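Local coordinates for nucleotidyl transferase AbiEii/AbiGii toxin family protein (Mycobacterium tuberculosis, PDB 6Y56), which is a nucleotidyltransferase toxin of a toxin-antitoxin system and probably blocks bacterial growth by modifying and so inactivating tRNA acceptor stems, at residues A[129-134]-A[212-217]; A[163-168]-A[204-209]; A[176-181]-A[228-233]; A[181-186]-A[233-238]; A[188-193]-A[257-262]. All blocks are in the same frame, centred on the assembly; numbering follows the deposited sequence.

Contact 1 (A[129-134]-A[212-217])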
# COMPACT_ATOMS: atom_id res chain seq x y z
N ALA A 129 1.35 10.40 -0.46
CA ALA A 129 2.77 10.60 -0.71
C ALA A 129 2.98 11.78 -1.64
O ALA A 129 2.21 12.00 -2.58
CB ALA A 129 3.36 9.35 -1.36
N ARG A 130 4.04 12.55 -1.37
CA ARG A 130 4.38 13.71 -2.18
C ARG A 130 5.28 13.38 -3.35
O ARG A 130 5.18 14.04 -4.40
CB ARG A 130 5.09 14.75 -1.30
CG ARG A 130 5.27 16.09 -1.96
CD ARG A 130 6.13 17.01 -1.10
NE ARG A 130 5.65 17.10 0.28
CZ ARG A 130 4.69 17.92 0.68
NH1 ARG A 130 4.08 18.71 -0.19
NH2 ARG A 130 4.32 17.93 1.96
N ARG A 131 6.17 12.40 -3.19
CA ARG A 131 7.16 12.13 -4.23
C ARG A 131 6.47 11.48 -5.42
O ARG A 131 5.71 10.53 -5.25
CB ARG A 131 8.25 11.20 -3.70
CG ARG A 131 9.49 11.16 -4.60
CD ARG A 131 10.54 10.16 -4.12
NE ARG A 131 10.66 10.16 -2.66
CZ ARG A 131 11.18 9.17 -1.95
NH1 ARG A 131 11.66 8.08 -2.54
NH2 ARG A 131 11.22 9.28 -0.62
N PRO A 132 6.69 11.97 -6.64
CA PRO A 132 6.04 11.35 -7.80
C PRO A 132 6.45 9.89 -7.97
O PRO A 132 7.58 9.50 -7.69
CB PRO A 132 6.54 12.20 -8.97
CG PRO A 132 6.94 13.52 -8.35
CD PRO A 132 7.46 13.18 -6.99
N LEU A 133 5.50 9.09 -8.43
CA LEU A 133 5.80 7.72 -8.82
C LEU A 133 6.73 7.71 -10.03
O LEU A 133 6.73 8.63 -10.85
CB LEU A 133 4.53 6.95 -9.16
CG LEU A 133 3.65 6.67 -7.95
CD1 LEU A 133 2.36 6.00 -8.37
CD2 LEU A 133 4.37 5.81 -6.91
N ALA A 134 7.52 6.65 -10.13
CA ALA A 134 8.50 6.55 -11.20
C ALA A 134 7.91 5.99 -12.48
O ALA A 134 8.36 6.37 -13.57
CB ALA A 134 9.67 5.67 -10.76
N VAL A 212 17.85 10.51 1.64
CA VAL A 212 18.41 11.84 1.37
C VAL A 212 17.36 12.92 1.55
O VAL A 212 17.62 13.97 2.16
CB VAL A 212 19.03 11.88 -0.03
CG1 VAL A 212 19.47 13.31 -0.38
CG2 VAL A 212 20.21 10.93 -0.13
N ASP A 213 16.17 12.70 1.02
CA ASP A 213 15.15 13.74 1.05
C ASP A 213 14.19 13.61 2.22
O ASP A 213 13.86 14.63 2.85
CB ASP A 213 14.39 13.81 -0.27
CG ASP A 213 15.25 14.38 -1.40
OD1 ASP A 213 16.13 15.23 -1.11
OD2 ASP A 213 15.05 13.98 -2.56
N ASP A 214 13.77 12.39 2.55
CA ASP A 214 12.79 12.21 3.66
C ASP A 214 13.49 11.96 5.00
O ASP A 214 12.78 11.93 6.01
CB ASP A 214 11.75 11.14 3.32
CG ASP A 214 10.86 11.53 2.15
OD1 ASP A 214 10.95 12.68 1.70
OD2 ASP A 214 10.10 10.66 1.70
N ARG A 215 14.81 11.79 5.00
CA ARG A 215 15.61 11.56 6.24
C ARG A 215 15.07 10.34 7.01
O ARG A 215 15.12 10.35 8.24
CB ARG A 215 15.66 12.82 7.10
CG ARG A 215 16.17 14.05 6.36
CD ARG A 215 15.90 15.33 7.12
NE ARG A 215 16.91 16.34 6.87
CZ ARG A 215 16.99 17.49 7.53
NH1 ARG A 215 16.11 17.76 8.48
NH2 ARG A 215 17.95 18.34 7.24
N ARG A 216 14.62 9.32 6.28
CA ARG A 216 14.10 8.09 6.88
C ARG A 216 15.13 6.98 6.76
O ARG A 216 15.64 6.73 5.67
CB ARG A 216 12.83 7.65 6.15
CG ARG A 216 11.63 8.54 6.38
CD ARG A 216 11.05 8.32 7.77
NE ARG A 216 9.81 9.05 7.98
CZ ARG A 216 8.60 8.61 7.65
NH1 ARG A 216 8.45 7.41 7.10
NH2 ARG A 216 7.52 9.36 7.88
N GLY A 217 15.38 6.28 7.85
CA GLY A 217 16.38 5.22 7.83
C GLY A 217 17.78 5.75 8.06
O GLY A 217 17.97 6.83 8.62
O HOH W 1 11.14 12.62 -1.74
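Arg131 NH2 donates to Asp214 OD2 at 2.9 Å in a hydrogen-bonded salt bridge. The bond is bent, with an N-H...O angle of 138°. The oxygen lies at the edge of the guanidinium and near its plane. Seen from the aspartate, however, the nitrogen comes from above the carboxylate, and the two planes are 57° apart. The pair is therefore a single-point grip and not a flat two-bond pairing.

Beside it a water accepts from Arg131 NE at 2.7 Å. The same water gives a weak bond, 3.4 Å long, to Asp214 OD1. OD2 thus meets the arginine directly, while OD1 is linked only weakly, through the water.

The Arg131 chain runs out straight with CG opposite the backbone N (chi1 -165°), then bends at chi3, and the guanidinium reaches Asp210 and Lys206 of helix 196-212. There NH2 also forms a salt bridge with Asp210, its stronger partner, and NH1 donates to the carbonyl O of Lys206. The guanidinium is held from several directions, so its rotation is probably well fixed. Asp214 adds a second negative charge at the surface, which should further stabilise the positive charge of Arg131 where the two loops meet.

Contact 2 (A[163-168]-A[204-209])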
# COMPACT_ATOMS: atom_id res chain seq x y z
N GLU A 163 3.13 -2.79 -10.67
CA GLU A 163 3.48 -3.85 -9.75
C GLU A 163 4.97 -3.84 -9.38
O GLU A 163 5.31 -4.08 -8.22
CB GLU A 163 3.06 -5.21 -10.31
CG GLU A 163 3.24 -6.30 -9.29
CD GLU A 163 2.59 -7.60 -9.68
OE1 GLU A 163 1.66 -7.59 -10.52
OE2 GLU A 163 3.00 -8.64 -9.12
N ALA A 164 5.86 -3.56 -10.33
CA ALA A 164 7.28 -3.49 -10.01
C ALA A 164 7.57 -2.38 -9.02
O ALA A 164 8.43 -2.51 -8.14
CB ALA A 164 8.10 -3.26 -11.28
N GLU A 165 6.86 -1.25 -9.17
CA GLU A 165 7.06 -0.13 -8.25
C GLU A 165 6.46 -0.42 -6.88
O GLU A 165 7.03 -0.03 -5.86
CB GLU A 165 6.49 1.15 -8.86
CG GLU A 165 6.79 2.39 -8.05
CD GLU A 165 6.74 3.66 -8.86
OE1 GLU A 165 6.16 3.66 -9.97
OE2 GLU A 165 7.28 4.68 -8.38
N ALA A 166 5.32 -1.10 -6.83
CA ALA A 166 4.75 -1.48 -5.53
C ALA A 166 5.71 -2.38 -4.77
O ALA A 166 5.90 -2.22 -3.55
CB ALA A 166 3.41 -2.18 -5.74
N CYS A 167 6.34 -3.33 -5.47
CA CYS A 167 7.29 -4.21 -4.83
C CYS A 167 8.51 -3.43 -4.34
O CYS A 167 8.96 -3.60 -3.20
CB CYS A 167 7.68 -5.32 -5.80
SG CYS A 167 8.67 -6.63 -5.06
N ALA A 168 9.02 -2.51 -5.17
CA ALA A 168 10.17 -1.70 -4.76
C ALA A 168 9.83 -0.84 -3.55
O ALA A 168 10.67 -0.69 -2.64
CB ALA A 168 10.64 -0.83 -5.93
N VAL A 204 16.63 0.75 -5.12
CA VAL A 204 17.75 1.62 -4.78
C VAL A 204 17.35 3.08 -4.91
O VAL A 204 17.69 3.91 -4.05
CB VAL A 204 18.98 1.29 -5.65
CG1 VAL A 204 20.11 2.30 -5.42
CG2 VAL A 204 19.45 -0.12 -5.36
N LEU A 205 16.64 3.44 -5.98
CA LEU A 205 16.25 4.83 -6.19
C LEU A 205 15.24 5.28 -5.14
O LEU A 205 15.28 6.44 -4.70
CB LEU A 205 15.68 5.02 -7.60
CG LEU A 205 16.66 4.70 -8.73
CD1 LEU A 205 15.99 4.75 -10.09
CD2 LEU A 205 17.88 5.62 -8.73
N LYS A 206 14.34 4.39 -4.72
CA LYS A 206 13.38 4.77 -3.68
C LYS A 206 14.08 4.99 -2.35
O LYS A 206 13.79 5.97 -1.66
CB LYS A 206 12.32 3.68 -3.51
CG LYS A 206 11.36 3.52 -4.68
CD LYS A 206 10.24 4.55 -4.68
CE LYS A 206 9.32 4.32 -5.88
NZ LYS A 206 8.14 5.21 -5.81
N VAL A 207 15.00 4.10 -1.98
CA VAL A 207 15.73 4.27 -0.73
C VAL A 207 16.56 5.54 -0.76
O VAL A 207 16.64 6.27 0.24
CB VAL A 207 16.59 3.03 -0.43
CG1 VAL A 207 17.47 3.31 0.79
CG2 VAL A 207 15.71 1.81 -0.18
N TRP A 208 17.18 5.85 -1.90
CA TRP A 208 17.95 7.09 -2.00
C TRP A 208 17.08 8.29 -1.63
O TRP A 208 17.46 9.13 -0.81
CB TRP A 208 18.50 7.26 -3.42
CG TRP A 208 19.51 8.38 -3.55
CD1 TRP A 208 20.87 8.27 -3.56
CD2 TRP A 208 19.23 9.78 -3.71
NE1 TRP A 208 21.46 9.51 -3.70
CE2 TRP A 208 20.47 10.45 -3.79
CE3 TRP A 208 18.05 10.54 -3.78
CZ2 TRP A 208 20.56 11.83 -3.95
CZ3 TRP A 208 18.15 11.92 -3.94
CH2 TRP A 208 19.40 12.54 -4.02
N GLY A 209 15.88 8.37 -2.19
CA GLY A 209 15.00 9.47 -1.85
C GLY A 209 14.52 9.42 -0.41
O GLY A 209 14.43 10.46 0.26
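Glu165 and Lys206 make the contact through charge. Lys206 NZ donates to Glu165 OE2 at 2.8 Å, a hydrogen bond within a salt bridge. It uses the anti lone pair of OE2, on the side away from OE1. The lysine bends at chi2 (-81°) and is straight from there to NZ. The glutamate is extended beyond CG and brings its carboxylate to that end. The lysine has a second acidic partner, Glu169, one turn further along helix 163-174. Two carboxylates thus share one ammonium group in a buried place, which probably favours its charged form.

The carboxylate also accepts backbone N-H groups. Glu165 OE2 takes the N-H of Ala134 and OE1 that of Leu135. The glutamate is thereby fixed at both oxygens, and OE2 serves the lysine and the loop together.

Apolar atoms contribute less. Lys206 CE lies 3.9 Å from Glu165 CG, where the two side chains cross at about a right angle.

The two side chains span the gap between helices 163-174 and 196-212. Ala164, Cys167 and Ala168 pack on earlier turns of helix 196-212. On another side of that helix, Leu205 packs against helix 281-292. The loop between strands 125-129 and 138-141 lies against the bridge through Leu133.

Contact 3 (A[176-181]-A[228-233])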
# COMPACT_ATOMS: atom_id res chain seq x y z
N ARG A 176 14.00 -0.41 6.18
CA ARG A 176 14.07 0.51 7.31
C ARG A 176 13.45 -0.06 8.57
O ARG A 176 14.01 0.11 9.67
CB ARG A 176 13.38 1.84 6.97
CG ARG A 176 13.20 2.75 8.18
CD ARG A 176 12.62 4.09 7.81
NE ARG A 176 11.23 3.97 7.37
CZ ARG A 176 10.18 3.93 8.19
NH1 ARG A 176 10.34 4.02 9.51
NH2 ARG A 176 8.96 3.81 7.68
N VAL A 177 12.30 -0.73 8.45
CA VAL A 177 11.58 -1.26 9.60
C VAL A 177 10.85 -2.53 9.18
O VAL A 177 10.31 -2.61 8.07
CB VAL A 177 10.61 -0.20 10.18
CG1 VAL A 177 9.57 0.20 9.15
CG2 VAL A 177 9.95 -0.72 11.44
N ALA A 178 10.84 -3.52 10.06
CA ALA A 178 10.28 -4.83 9.77
C ALA A 178 8.82 -4.87 10.23
O ALA A 178 8.55 -4.87 11.43
CB ALA A 178 11.10 -5.92 10.46
N LEU A 179 7.89 -4.89 9.27
CA LEU A 179 6.46 -4.91 9.56
C LEU A 179 5.85 -6.19 9.02
O LEU A 179 6.06 -6.54 7.86
CB LEU A 179 5.76 -3.70 8.91
CG LEU A 179 6.32 -2.30 9.18
CD1 LEU A 179 5.49 -1.23 8.46
CD2 LEU A 179 6.40 -2.03 10.69
N ALA A 180 5.05 -6.88 9.85
CA ALA A 180 4.46 -8.14 9.40
C ALA A 180 3.57 -7.95 8.18
O ALA A 180 3.50 -8.85 7.33
CB ALA A 180 3.68 -8.80 10.53
N ARG A 181 2.86 -6.82 8.08
CA ARG A 181 2.00 -6.62 6.91
C ARG A 181 2.83 -6.50 5.65
O ARG A 181 2.44 -7.00 4.58
CB ARG A 181 1.11 -5.39 7.10
CG ARG A 181 0.15 -5.47 8.29
CD ARG A 181 -0.56 -4.14 8.52
NE ARG A 181 -1.41 -4.15 9.70
CZ ARG A 181 -2.44 -3.32 9.89
NH1 ARG A 181 -2.73 -2.42 8.97
NH2 ARG A 181 -3.16 -3.41 11.00
N ALA A 228 19.36 -10.08 5.47
CA ALA A 228 19.79 -10.77 6.68
C ALA A 228 18.61 -11.55 7.25
O ALA A 228 17.45 -11.13 7.15
CB ALA A 228 20.32 -9.79 7.71
N ALA A 229 18.91 -12.69 7.85
CA ALA A 229 17.86 -13.50 8.45
C ALA A 229 17.20 -12.70 9.56
O ALA A 229 17.87 -12.13 10.43
CB ALA A 229 18.44 -14.80 9.00
N ARG A 230 15.88 -12.62 9.51
CA ARG A 230 15.10 -11.97 10.56
C ARG A 230 14.29 -13.03 11.28
O ARG A 230 13.86 -14.03 10.70
CB ARG A 230 14.19 -10.87 9.99
CG ARG A 230 14.94 -9.65 9.43
CD ARG A 230 13.99 -8.57 8.83
NE ARG A 230 14.72 -7.59 8.02
CZ ARG A 230 14.17 -6.50 7.49
NH1 ARG A 230 12.87 -6.25 7.65
NH2 ARG A 230 14.91 -5.66 6.78
N SER A 231 14.12 -12.83 12.58
CA SER A 231 13.26 -13.69 13.37
C SER A 231 11.87 -13.05 13.48
O SER A 231 11.71 -11.85 13.31
CB SER A 231 13.89 -13.90 14.76
OG SER A 231 12.92 -14.04 15.77
N GLU A 232 10.86 -13.89 13.75
CA GLU A 232 9.51 -13.36 13.91
C GLU A 232 9.47 -12.26 14.96
O GLU A 232 8.65 -11.33 14.87
CB GLU A 232 8.52 -14.48 14.26
CG GLU A 232 8.46 -14.82 15.73
CD GLU A 232 7.58 -16.02 16.01
OE1 GLU A 232 7.75 -17.05 15.32
OE2 GLU A 232 6.73 -15.95 16.92
N HIS A 233 10.36 -12.32 15.96
CA HIS A 233 10.41 -11.30 16.98
C HIS A 233 10.99 -9.99 16.47
O HIS A 233 10.88 -8.98 17.16
CB HIS A 233 11.19 -11.83 18.18
CG HIS A 233 10.59 -13.08 18.76
ND1 HIS A 233 9.33 -13.09 19.30
CD2 HIS A 233 11.05 -14.35 18.82
CE1 HIS A 233 9.04 -14.32 19.70
NE2 HIS A 233 10.07 -15.10 19.41
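Arg230 sets a guanidinium nitrogen against the methyl of Ala178, an unusual pairing. Arg230 NH1 lies 3.3 Å from Ala178 CB and 3.6 Å from Ala178 CA. The approach is oblique to the guanidinium, and it is van der Waals contact without a polar bond. The carbonyl Val177 O is near as well, but at 4.5 Å from Arg230 NH1 it is too far for one.

The polar partner of the arginine lies just before the first segment. Arg230 NH2 donates to the carbonyl O of Tyr174, at the end of helix 163-174, and the guanidinium makes a cation-pi contact with the Tyr174 ring. These two interactions hold the head in place, and Ala178 packs against it. The side chain reaches there almost straight from CG to NE (chi2 179°). Its backbone N is bound in turn by Glu253 of helix 249-259.

Ala178 CB and Arg230 CB both point toward the other segment, and the CA atoms of these residues are 8.7 Å apart. Further along 228-233, Ser231 OG accepts from His233 N at 3.1 Å. Asp234 OD2 takes the N-H of Ser231, so the backbone N-H groups of Ser231 and His233 each have a side-chain acceptor.

Together with backbone bonds from Gln236 to Ala178 and Ala180, the contact lays the loop after helix 224-227 along the connection between helices 163-174 and 180-189. The Ser231 bond makes an ST turn, which leads this loop into its short 3-10 segment.

Contact 4 (A[181-186]-A[233-238])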
# COMPACT_ATOMS: atom_id res chain seq x y z
N ARG A 181 2.86 -6.82 8.08
CA ARG A 181 2.00 -6.62 6.91
C ARG A 181 2.83 -6.50 5.65
O ARG A 181 2.44 -7.00 4.58
CB ARG A 181 1.11 -5.39 7.10
CG ARG A 181 0.15 -5.47 8.29
CD ARG A 181 -0.56 -4.14 8.52
NE ARG A 181 -1.41 -4.15 9.70
CZ ARG A 181 -2.44 -3.32 9.89
NH1 ARG A 181 -2.73 -2.42 8.97
NH2 ARG A 181 -3.16 -3.41 11.00
N ASP A 182 4.01 -5.87 5.75
CA ASP A 182 4.88 -5.79 4.59
C ASP A 182 5.47 -7.15 4.25
O ASP A 182 5.60 -7.50 3.08
CB ASP A 182 6.03 -4.82 4.85
CG ASP A 182 5.61 -3.36 4.82
OD1 ASP A 182 4.49 -3.05 4.38
OD2 ASP A 182 6.42 -2.52 5.28
N LEU A 183 5.83 -7.93 5.27
CA LEU A 183 6.31 -9.29 5.03
C LEU A 183 5.26 -10.12 4.31
O LEU A 183 5.57 -10.85 3.36
CB LEU A 183 6.68 -9.94 6.37
CG LEU A 183 7.08 -11.42 6.33
CD1 LEU A 183 8.36 -11.61 5.51
CD2 LEU A 183 7.27 -11.94 7.75
N TYR A 184 4.00 -10.04 4.76
CA TYR A 184 2.92 -10.75 4.08
C TYR A 184 2.84 -10.36 2.61
O TYR A 184 2.70 -11.21 1.72
CB TYR A 184 1.59 -10.48 4.79
CG TYR A 184 0.44 -11.16 4.11
CD1 TYR A 184 -0.22 -10.57 3.04
CD2 TYR A 184 0.03 -12.43 4.51
CE1 TYR A 184 -1.26 -11.21 2.39
CE2 TYR A 184 -1.01 -13.08 3.87
CZ TYR A 184 -1.64 -12.47 2.81
OH TYR A 184 -2.67 -13.12 2.17
N ASP A 185 2.86 -9.05 2.33
CA ASP A 185 2.72 -8.59 0.95
C ASP A 185 3.90 -9.03 0.10
O ASP A 185 3.72 -9.45 -1.05
CB ASP A 185 2.54 -7.07 0.91
CG ASP A 185 1.25 -6.60 1.56
OD1 ASP A 185 0.31 -7.41 1.77
OD2 ASP A 185 1.18 -5.39 1.88
N LEU A 186 5.11 -8.97 0.66
CA LEU A 186 6.29 -9.43 -0.07
C LEU A 186 6.22 -10.92 -0.35
O LEU A 186 6.70 -11.38 -1.39
CB LEU A 186 7.56 -9.09 0.70
CG LEU A 186 7.95 -7.61 0.64
CD1 LEU A 186 9.03 -7.35 1.66
CD2 LEU A 186 8.41 -7.24 -0.75
N HIS A 233 10.36 -12.32 15.96
CA HIS A 233 10.41 -11.30 16.98
C HIS A 233 10.99 -9.99 16.47
O HIS A 233 10.88 -8.98 17.16
CB HIS A 233 11.19 -11.83 18.18
CG HIS A 233 10.59 -13.08 18.76
ND1 HIS A 233 9.33 -13.09 19.30
CD2 HIS A 233 11.05 -14.35 18.82
CE1 HIS A 233 9.04 -14.32 19.70
NE2 HIS A 233 10.07 -15.10 19.41
N ASP A 234 11.60 -9.99 15.29
CA ASP A 234 12.10 -8.76 14.69
C ASP A 234 11.01 -7.95 14.00
O ASP A 234 11.27 -6.80 13.63
CB ASP A 234 13.23 -9.08 13.70
CG ASP A 234 14.40 -9.81 14.36
OD1 ASP A 234 14.91 -9.33 15.40
OD2 ASP A 234 14.81 -10.87 13.84
N PHE A 235 9.81 -8.50 13.84
CA PHE A 235 8.74 -7.85 13.08
C PHE A 235 7.70 -7.24 14.02
O PHE A 235 7.40 -7.80 15.07
CB PHE A 235 8.02 -8.85 12.18
CG PHE A 235 8.85 -9.38 11.05
CD1 PHE A 235 8.86 -8.75 9.81
CD2 PHE A 235 9.61 -10.52 11.22
CE1 PHE A 235 9.63 -9.26 8.78
CE2 PHE A 235 10.37 -11.03 10.19
CZ PHE A 235 10.38 -10.40 8.97
N GLN A 236 7.15 -6.09 13.61
CA GLN A 236 5.98 -5.53 14.29
C GLN A 236 4.73 -6.25 13.81
O GLN A 236 4.45 -6.23 12.60
CB GLN A 236 5.85 -4.06 13.95
CG GLN A 236 6.80 -3.12 14.69
CD GLN A 236 6.48 -1.66 14.40
OE1 GLN A 236 5.33 -1.30 14.17
NE2 GLN A 236 7.51 -0.81 14.40
N PRO A 237 3.95 -6.88 14.69
CA PRO A 237 2.81 -7.68 14.21
C PRO A 237 1.69 -6.84 13.62
O PRO A 237 1.10 -7.23 12.60
CB PRO A 237 2.35 -8.46 15.45
CG PRO A 237 3.42 -8.25 16.48
CD PRO A 237 4.11 -6.96 16.15
N ASP A 238 1.37 -5.71 14.25
CA ASP A 238 0.31 -4.81 13.82
C ASP A 238 -0.96 -5.56 13.40
O ASP A 238 -1.49 -5.39 12.31
CB ASP A 238 0.79 -3.85 12.73
CG ASP A 238 -0.16 -2.68 12.52
OD1 ASP A 238 -0.93 -2.35 13.45
OD2 ASP A 238 -0.13 -2.10 11.41
O HOH W 2 2.68 -4.85 10.30
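Arg181 and Asp238 lay their flat groups one over the other. The guanidinium and carboxylate planes are 8° apart, with OD2 over one face and 3.0 Å from Arg181 NE. This is a salt bridge of charges alone, since no N-H points at that oxygen. The hydrogen bonds go instead to the backbone carbonyl. Arg181 NE and NH2 both donate to Asp238 O, each at 2.9 Å, side-on and close to the guanidinium plane. At chi1 -165° Asp238 CG lies beside the carbonyl carbon. The carboxylate and the carbonyl O therefore reach the same guanidinium, one over its face and one at its edge. Thr67 takes the remaining NH1.

Leu183 meets Phe235 at about a right angle. Its CD2 sits over the ring face, 3.9 Å from the ring centroid, in a CH-pi contact. A water links Arg181 N to Gln236 O.

The first turn of helix 180-189 is thus fastened to the loop before helix 240-243. Tyr174 of helix 163-174 and residues of helix 249-259 pack round Leu183 and Phe235.

Contact 5 (A[188-193]-A[257-262])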
# COMPACT_ATOMS: atom_id res chain seq x y z
N HIS A 188 3.53 -12.48 -1.11
CA HIS A 188 2.74 -12.58 -2.33
C HIS A 188 3.54 -12.17 -3.55
O HIS A 188 3.48 -12.85 -4.58
CB HIS A 188 1.47 -11.73 -2.22
CG HIS A 188 0.32 -12.45 -1.61
ND1 HIS A 188 -0.40 -13.41 -2.30
CD2 HIS A 188 -0.24 -12.36 -0.39
CE1 HIS A 188 -1.35 -13.89 -1.51
NE2 HIS A 188 -1.28 -13.26 -0.35
N PHE A 189 4.31 -11.08 -3.47
CA PHE A 189 5.12 -10.70 -4.62
C PHE A 189 6.07 -11.83 -4.99
O PHE A 189 6.32 -12.08 -6.17
CB PHE A 189 5.92 -9.42 -4.35
CG PHE A 189 5.11 -8.16 -4.42
CD1 PHE A 189 4.53 -7.73 -5.59
CD2 PHE A 189 4.94 -7.39 -3.28
CE1 PHE A 189 3.78 -6.56 -5.63
CE2 PHE A 189 4.21 -6.22 -3.31
CZ PHE A 189 3.62 -5.81 -4.48
N ALA A 190 6.56 -12.55 -3.98
CA ALA A 190 7.49 -13.65 -4.22
C ALA A 190 6.85 -14.81 -4.96
O ALA A 190 7.58 -15.65 -5.51
CB ALA A 190 8.07 -14.13 -2.90
N SER A 191 5.53 -14.89 -4.98
CA SER A 191 4.81 -15.94 -5.70
C SER A 191 4.40 -15.51 -7.10
O SER A 191 3.81 -16.32 -7.83
CB SER A 191 3.57 -16.37 -4.92
OG SER A 191 2.55 -15.40 -5.04
N ARG A 192 4.69 -14.28 -7.49
CA ARG A 192 4.28 -13.73 -8.78
C ARG A 192 5.51 -13.45 -9.63
O ARG A 192 6.65 -13.53 -9.17
CB ARG A 192 3.46 -12.45 -8.56
CG ARG A 192 2.15 -12.71 -7.81
CD ARG A 192 1.50 -11.44 -7.26
NE ARG A 192 1.12 -10.51 -8.32
CZ ARG A 192 -0.03 -10.55 -8.98
NH1 ARG A 192 -0.94 -11.47 -8.67
NH2 ARG A 192 -0.27 -9.67 -9.93
N THR A 193 5.26 -13.14 -10.90
CA THR A 193 6.36 -12.75 -11.78
C THR A 193 6.97 -11.45 -11.26
O THR A 193 6.25 -10.52 -10.89
CB THR A 193 5.84 -12.55 -13.20
OG1 THR A 193 5.49 -13.82 -13.76
CG2 THR A 193 6.91 -11.91 -14.07
N ARG A 257 13.17 -13.93 1.95
CA ARG A 257 14.62 -13.83 1.96
C ARG A 257 15.24 -14.59 0.79
O ARG A 257 16.20 -14.12 0.17
CB ARG A 257 15.16 -14.34 3.29
CG ARG A 257 16.68 -14.36 3.38
CD ARG A 257 17.16 -14.34 4.82
NE ARG A 257 16.34 -15.17 5.69
CZ ARG A 257 16.50 -16.48 5.83
NH1 ARG A 257 17.46 -17.11 5.15
NH2 ARG A 257 15.71 -17.17 6.65
N LYS A 258 14.70 -15.77 0.47
CA LYS A 258 15.23 -16.55 -0.65
C LYS A 258 14.89 -15.90 -1.98
O LYS A 258 15.75 -15.77 -2.86
CB LYS A 258 14.68 -17.96 -0.61
CG LYS A 258 15.24 -18.84 -1.70
CD LYS A 258 14.68 -20.23 -1.56
CE LYS A 258 15.22 -21.10 -2.67
NZ LYS A 258 14.71 -22.49 -2.60
N ARG A 259 13.63 -15.51 -2.16
CA ARG A 259 13.21 -15.01 -3.47
C ARG A 259 13.93 -13.73 -3.84
O ARG A 259 14.23 -13.51 -5.02
CB ARG A 259 11.69 -14.77 -3.49
CG ARG A 259 11.16 -14.23 -4.84
CD ARG A 259 11.37 -15.25 -5.95
NE ARG A 259 11.06 -14.76 -7.30
CZ ARG A 259 11.95 -14.17 -8.09
NH1 ARG A 259 13.18 -13.94 -7.66
NH2 ARG A 259 11.60 -13.79 -9.32
N PHE A 260 14.21 -12.87 -2.86
CA PHE A 260 14.78 -11.56 -3.13
C PHE A 260 16.30 -11.55 -3.10
O PHE A 260 16.91 -10.48 -3.06
CB PHE A 260 14.14 -10.50 -2.23
CG PHE A 260 12.72 -10.18 -2.64
CD1 PHE A 260 12.48 -9.29 -3.68
CD2 PHE A 260 11.65 -10.81 -2.04
CE1 PHE A 260 11.19 -9.02 -4.09
CE2 PHE A 260 10.35 -10.53 -2.45
CZ PHE A 260 10.13 -9.64 -3.48
N ALA A 261 16.91 -12.73 -3.18
CA ALA A 261 18.37 -12.82 -3.30
C ALA A 261 18.91 -11.98 -4.45
O ALA A 261 20.04 -11.48 -4.36
CB ALA A 261 18.77 -14.29 -3.47
N PHE A 262 18.13 -11.81 -5.53
CA PHE A 262 18.59 -11.04 -6.68
C PHE A 262 18.93 -9.60 -6.33
O PHE A 262 19.65 -8.94 -7.09
CB PHE A 262 17.55 -11.07 -7.82
CG PHE A 262 16.28 -10.32 -7.53
CD1 PHE A 262 16.16 -8.96 -7.81
CD2 PHE A 262 15.20 -10.97 -6.96
CE1 PHE A 262 14.99 -8.28 -7.53
CE2 PHE A 262 14.03 -10.30 -6.68
CZ PHE A 262 13.92 -8.94 -6.96
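Ala190 CB packs against the aliphatic part of Arg259, 3.6 Å from CG and 3.7 Å from CB. The arginine conformation makes this possible. A trans first torsion (chi1 179°) carries CG to the methyl, and the bend at chi2 (64°) then sends CD past Ala190 O at 3.8 Å. That oxygen lies at the guanidinium edge but is not hydrogen-bonded to it. The charged end goes on to a salt bridge with Glu196, at the start of helix 196-212.

Phe260 has its CG beside its own backbone N, which brings the CZ and CE2 end of the ring to Phe189 and Ala190. Ring atom CZ is 4.3 Å from Phe189 CB, which sits at the ring edge. Ala190 CB is equally far from Phe260 CE2 and comes in obliquely. The Phe189 ring itself turns away, to Ala166 and Cys167 of helix 163-174. Cys167 also touches Phe260, so the two aromatic side chains share it.

A type I beta turn runs from Phe189 to Arg192, and Ser191 folds its OG back to the carbonyl O of His188 at 2.8 Å. That oxygen accepts from Ser191 N too.

Across the segments the contact is apolar. Its closest approach is that of Ala190 to the Arg259 chain, and the contacts of Phe260 are longer. The arginine here serves as a hydrocarbon surface, while its guanidinium pairs with Glu196.

Overall arrangement
Contact 2 joins helices 163-174 and 196-212. It is nested inside the loop closed by contact 1, with centres 10 Å apart. Contacts 3 and 4 join the start of helix 180-189 to the loop after helix 224-227. Their centres are about 6 Å apart, and they share Arg181 and His233. Contact 5 joins the far end of that helix to helix 249-259, about 15 Å between centres from contacts 2, 3 and 4. Contacts 1 and 5 are furthest apart, about 24 Å between centres. Every pair except contacts 1 and 2 crosses along the chain, so helices far apart in sequence are joined in one compact part. Contact 1 ties it to the loop leaving strand 125-129 of the mixed sheet.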